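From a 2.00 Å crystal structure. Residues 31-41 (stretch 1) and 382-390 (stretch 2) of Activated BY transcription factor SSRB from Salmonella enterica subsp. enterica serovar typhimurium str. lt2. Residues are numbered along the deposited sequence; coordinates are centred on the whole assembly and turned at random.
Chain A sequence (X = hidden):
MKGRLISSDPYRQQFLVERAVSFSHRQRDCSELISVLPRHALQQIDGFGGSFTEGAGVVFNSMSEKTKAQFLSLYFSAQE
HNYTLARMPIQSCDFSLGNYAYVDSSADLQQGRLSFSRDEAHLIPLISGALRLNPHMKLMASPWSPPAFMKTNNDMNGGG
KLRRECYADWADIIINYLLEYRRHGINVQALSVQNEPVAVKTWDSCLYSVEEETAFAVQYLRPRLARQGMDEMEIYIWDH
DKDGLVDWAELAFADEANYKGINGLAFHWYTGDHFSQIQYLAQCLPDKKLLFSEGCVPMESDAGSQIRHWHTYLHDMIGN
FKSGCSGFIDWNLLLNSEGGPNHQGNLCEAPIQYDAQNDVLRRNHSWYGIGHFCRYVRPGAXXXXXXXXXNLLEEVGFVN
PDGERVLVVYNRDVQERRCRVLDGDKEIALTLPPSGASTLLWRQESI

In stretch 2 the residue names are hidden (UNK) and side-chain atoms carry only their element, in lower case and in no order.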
# COMPACT_ATOMS: atom_id res chain seq x y z
N SER A 31 -3.56 5.30 -19.79
CA SER A 31 -2.54 5.98 -19.01
C SER A 31 -3.13 7.01 -18.05
O SER A 31 -4.26 7.47 -18.24
CB SER A 31 -1.54 6.67 -19.94
OG SER A 31 -2.15 7.76 -20.60
N GLU A 32 -2.35 7.36 -17.03
CA GLU A 32 -2.74 8.35 -16.02
C GLU A 32 -4.07 8.08 -15.35
O GLU A 32 -4.82 9.01 -15.03
CB GLU A 32 -2.75 9.75 -16.63
CG GLU A 32 -1.37 10.26 -17.00
CD GLU A 32 -1.38 11.67 -17.56
OE1 GLU A 32 -0.28 12.23 -17.76
OE2 GLU A 32 -2.47 12.22 -17.81
N LEU A 33 -4.35 6.81 -15.09
CA LEU A 33 -5.61 6.43 -14.47
C LEU A 33 -5.64 6.26 -12.97
O LEU A 33 -4.66 5.86 -12.35
CB LEU A 33 -6.10 5.10 -15.05
CG LEU A 33 -6.40 4.95 -16.54
CD1 LEU A 33 -6.82 3.51 -16.81
CD2 LEU A 33 -7.51 5.92 -16.94
N ILE A 34 -6.79 6.58 -12.39
CA ILE A 34 -7.06 6.31 -10.99
C ILE A 34 -8.32 5.50 -11.21
O ILE A 34 -9.39 6.05 -11.49
CB ILE A 34 -7.36 7.56 -10.15
CG1 ILE A 34 -6.05 8.30 -9.84
CG2 ILE A 34 -8.04 7.14 -8.84
CD1 ILE A 34 -6.20 9.48 -8.89
N SER A 35 -8.17 4.18 -11.15
CA SER A 35 -9.29 3.28 -11.38
C SER A 35 -10.10 3.06 -10.11
O SER A 35 -9.54 2.83 -9.04
CB SER A 35 -8.77 1.93 -11.88
OG SER A 35 -7.97 2.10 -13.04
N VAL A 36 -11.42 3.12 -10.24
CA VAL A 36 -12.30 2.90 -9.11
C VAL A 36 -13.25 1.76 -9.43
O VAL A 36 -13.81 1.69 -10.54
CB VAL A 36 -13.10 4.17 -8.74
CG1 VAL A 36 -12.15 5.28 -8.34
CG2 VAL A 36 -13.97 4.62 -9.91
N LEU A 37 -13.42 0.85 -8.48
CA LEU A 37 -14.30 -0.30 -8.65
C LEU A 37 -15.28 -0.33 -7.48
O LEU A 37 -15.10 -1.09 -6.53
CB LEU A 37 -13.50 -1.60 -8.70
CG LEU A 37 -12.55 -1.79 -9.89
CD1 LEU A 37 -11.32 -0.93 -9.70
CD2 LEU A 37 -12.16 -3.26 -10.00
N PRO A 38 -16.32 0.52 -7.54
CA PRO A 38 -17.34 0.63 -6.50
C PRO A 38 -17.98 -0.69 -6.08
O PRO A 38 -18.36 -0.86 -4.93
CB PRO A 38 -18.36 1.58 -7.11
CG PRO A 38 -17.52 2.45 -7.98
CD PRO A 38 -16.59 1.46 -8.64
N ARG A 39 -18.09 -1.63 -7.02
CA ARG A 39 -18.71 -2.92 -6.72
C ARG A 39 -17.90 -3.78 -5.76
O ARG A 39 -18.43 -4.72 -5.18
CB ARG A 39 -18.98 -3.71 -8.01
CG ARG A 39 -17.75 -4.23 -8.71
CD ARG A 39 -18.13 -4.97 -9.99
NE ARG A 39 -16.96 -5.43 -10.73
CZ ARG A 39 -16.07 -4.62 -11.30
NH1 ARG A 39 -16.20 -3.31 -11.21
NH2 ARG A 39 -15.04 -5.14 -11.96
N HIS A 40 -16.62 -3.47 -5.60
CA HIS A 40 -15.79 -4.23 -4.67
C HIS A 40 -15.57 -3.42 -3.41
O HIS A 40 -14.67 -2.58 -3.34
CB HIS A 40 -14.46 -4.61 -5.33
CG HIS A 40 -14.61 -5.57 -6.47
ND1 HIS A 40 -15.27 -6.77 -6.35
CD2 HIS A 40 -14.20 -5.49 -7.76
CE1 HIS A 40 -15.26 -7.40 -7.51
NE2 HIS A 40 -14.62 -6.64 -8.38
N ALA A 41 -16.41 -3.67 -2.41
CA ALA A 41 -16.34 -2.96 -1.14
C ALA A 41 -15.37 -3.60 -0.16
O ALA A 41 -15.23 -4.82 -0.10
CB ALA A 41 -17.74 -2.88 -0.52
N UNK A 382 -18.49 2.21 3.20
CA UNK A 382 -17.41 1.25 3.07
C UNK A 382 -16.37 1.78 2.09
O UNK A 382 -16.70 2.48 1.14
c UNK A 382 -19.02 -3.84 5.11
n UNK A 382 -19.64 -3.12 4.18
c UNK A 382 -18.98 -2.32 3.15
n UNK A 382 -17.69 -3.87 5.16
n UNK A 382 -19.73 -4.51 6.01
c UNK A 382 -18.61 -0.93 3.65
c UNK A 382 -17.92 -0.11 2.57
N UNK A 383 -15.11 1.47 2.36
CA UNK A 383 -14.04 1.89 1.46
C UNK A 383 -14.21 1.03 0.22
O UNK A 383 -14.58 -0.14 0.32
c UNK A 383 -11.57 1.75 1.02
c UNK A 383 -12.66 1.63 2.09
c UNK A 383 -12.40 2.63 3.21
N UNK A 384 -13.95 1.60 -0.95
CA UNK A 384 -14.07 0.82 -2.18
C UNK A 384 -12.68 0.55 -2.74
O UNK A 384 -11.72 1.25 -2.42
s UNK A 384 -15.04 3.45 -5.27
c UNK A 384 -15.70 4.98 -4.63
c UNK A 384 -14.18 2.80 -3.82
c UNK A 384 -14.89 1.58 -3.23
N UNK A 385 -12.57 -0.48 -3.57
CA UNK A 385 -11.30 -0.81 -4.19
C UNK A 385 -10.99 0.26 -5.24
O UNK A 385 -11.87 0.67 -5.99
c UNK A 385 -10.18 -2.56 -5.74
c UNK A 385 -8.95 -2.77 -4.85
c UNK A 385 -10.48 -3.84 -6.53
c UNK A 385 -11.38 -2.18 -4.87
N UNK A 386 -9.75 0.72 -5.27
CA UNK A 386 -9.33 1.71 -6.26
C UNK A 386 -7.81 1.61 -6.38
O UNK A 386 -7.15 1.06 -5.50
c UNK A 386 -9.73 3.12 -5.83
o UNK A 386 -9.04 3.55 -4.67
N UNK A 387 -7.27 2.10 -7.49
CA UNK A 387 -5.82 2.06 -7.70
C UNK A 387 -5.37 3.29 -8.47
O UNK A 387 -6.11 3.84 -9.29
c UNK A 387 -5.40 0.79 -8.44
o UNK A 387 -5.90 0.75 -9.77
N UNK A 388 -4.14 3.72 -8.20
CA UNK A 388 -3.58 4.90 -8.86
C UNK A 388 -2.35 4.56 -9.68
O UNK A 388 -1.52 3.74 -9.27
c UNK A 388 -3.20 5.95 -7.82
o UNK A 388 -2.54 7.04 -8.44
N UNK A 389 -2.23 5.21 -10.83
CA UNK A 389 -1.10 5.00 -11.73
C UNK A 389 0.21 5.55 -11.16
O UNK A 389 1.29 5.18 -11.61
c UNK A 389 -1.15 7.16 -13.14
c UNK A 389 0.04 7.68 -13.65
c UNK A 389 -2.14 8.06 -12.73
o UNK A 389 -0.56 11.28 -13.49
c UNK A 389 -1.39 5.66 -13.08
c UNK A 389 -0.75 9.93 -13.35
c UNK A 389 0.25 9.06 -13.75
c UNK A 389 -1.94 9.44 -12.83
N UNK A 390 0.09 6.42 -10.16
CA UNK A 390 1.26 7.05 -9.54
C UNK A 390 1.00 7.28 -8.05
O UNK A 390 0.06 7.99 -7.69
c UNK A 390 2.83 9.06 -9.82
c UNK A 390 1.52 8.40 -10.24
o UNK A 390 3.42 9.77 -10.67
o UNK A 390 3.26 8.89 -8.66

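Position 382 opens the strand of stretch 2 with a long side chain of seven atoms: three carbons, a nitrogen, then a carbon carrying two more nitrogens. Its third carbon lies near CB of Ala-41. The guanidinium group identifies Arg-382. The chain is extended, and CD of Arg-382 lies 3.9 Å from CB of Ala-41, so that the aliphatic part, rather than the charge, meets stretch 1.

Position 383 has three side-chain carbons, one of them carrying the other two directly at the CB position. CB points away from stretch 1, and the contact here is left to the backbone, whose O approaches Ala-41. Such branching with no heteroatom defines Val-383; its O is 3.6 Å from C of Ala-41.

At position 384 the side chain is unbranched: two carbons, a sulfur and a terminal carbon. The sulfur lies against Val-36 and Pro-38. The thioether marks Met-384. SD of Met-384 lies 3.8 Å from CG of Pro-38 and 4.0 Å from CB of Val-36, an apolar contact with Val-36 of the strand and with Pro-38, the second residue of the turn.

Position 385 carries four carbons forked at the second, and chi1 is t. The side chain touches those of Leu-37 and His-40. This is Leu-385, whose CD2 packs 3.9 Å from CD2 of Leu-37, while its CB is 4.0 Å from CB of His-40. Its backbone is held twice: N of Leu-37 donates to O of Leu-385 at 2.9 Å, and N of Leu-385 donates to O of His-40 at 3.0 Å.

Position 386 shows one carbon bearing one oxygen, a hydroxymethyl group, with the carbon near CG1 of Val-36. This is Ser-386. Its CB lies 4.1 Å from CG1 of Val-36, and its CA makes a CA-H...O contact of 3.0 Å with O of Ser-35.

Position 387 again has one carbon and one oxygen, and its side chain lies beside CB of Ser-35. The hydroxymethyl group gives Ser-387, which pairs with Ser-35 through two hydrogen bonds, N of Ser-35 to O of Ser-387 and N of Ser-387 to O of Ser-35, both 2.8 Å.

Position 388 likewise ends in a single oxygen on one carbon, and the oxygen faces Ile-34. It is Ser-388, with its OG 4.0 Å from CG1 of Ile-34. The hydroxyls of Ser-386, Ser-387 and Ser-388 all find hydrogen-bonding partners elsewhere in the structure.

Position 389 bears one carbon and a six-membered carbon ring with a single oxygen, and one ring face lies against Glu-32. Hence Tyr-389. CA of Glu-32 sits 3.3 Å from the centroid of the Tyr-389 ring and almost on the ring normal, a CH-pi contact. N of Tyr-389 donates to O of Leu-33 at 2.9 Å.

Position 390 has two carbons, the second carrying two oxygens, and makes no contact with stretch 1. The carboxylate gives Asp-390.

The contact is an antiparallel strand pairing held by backbone hydrogen bonds from Leu-33 to His-40. Side chains alternate between faces: Ile-34, Val-36, Met-384, Ser-386 and Ser-388 share one, while Ser-35, Leu-37, Leu-385 and Ser-387 share the other. The type I turn from Leu-37 to His-40 interrupts the run, yet O of His-40 returns to stretch 2. At the other end, the tyrosine ring covers Glu-32.

Stretch 2 382-390: RVMLSSSYD
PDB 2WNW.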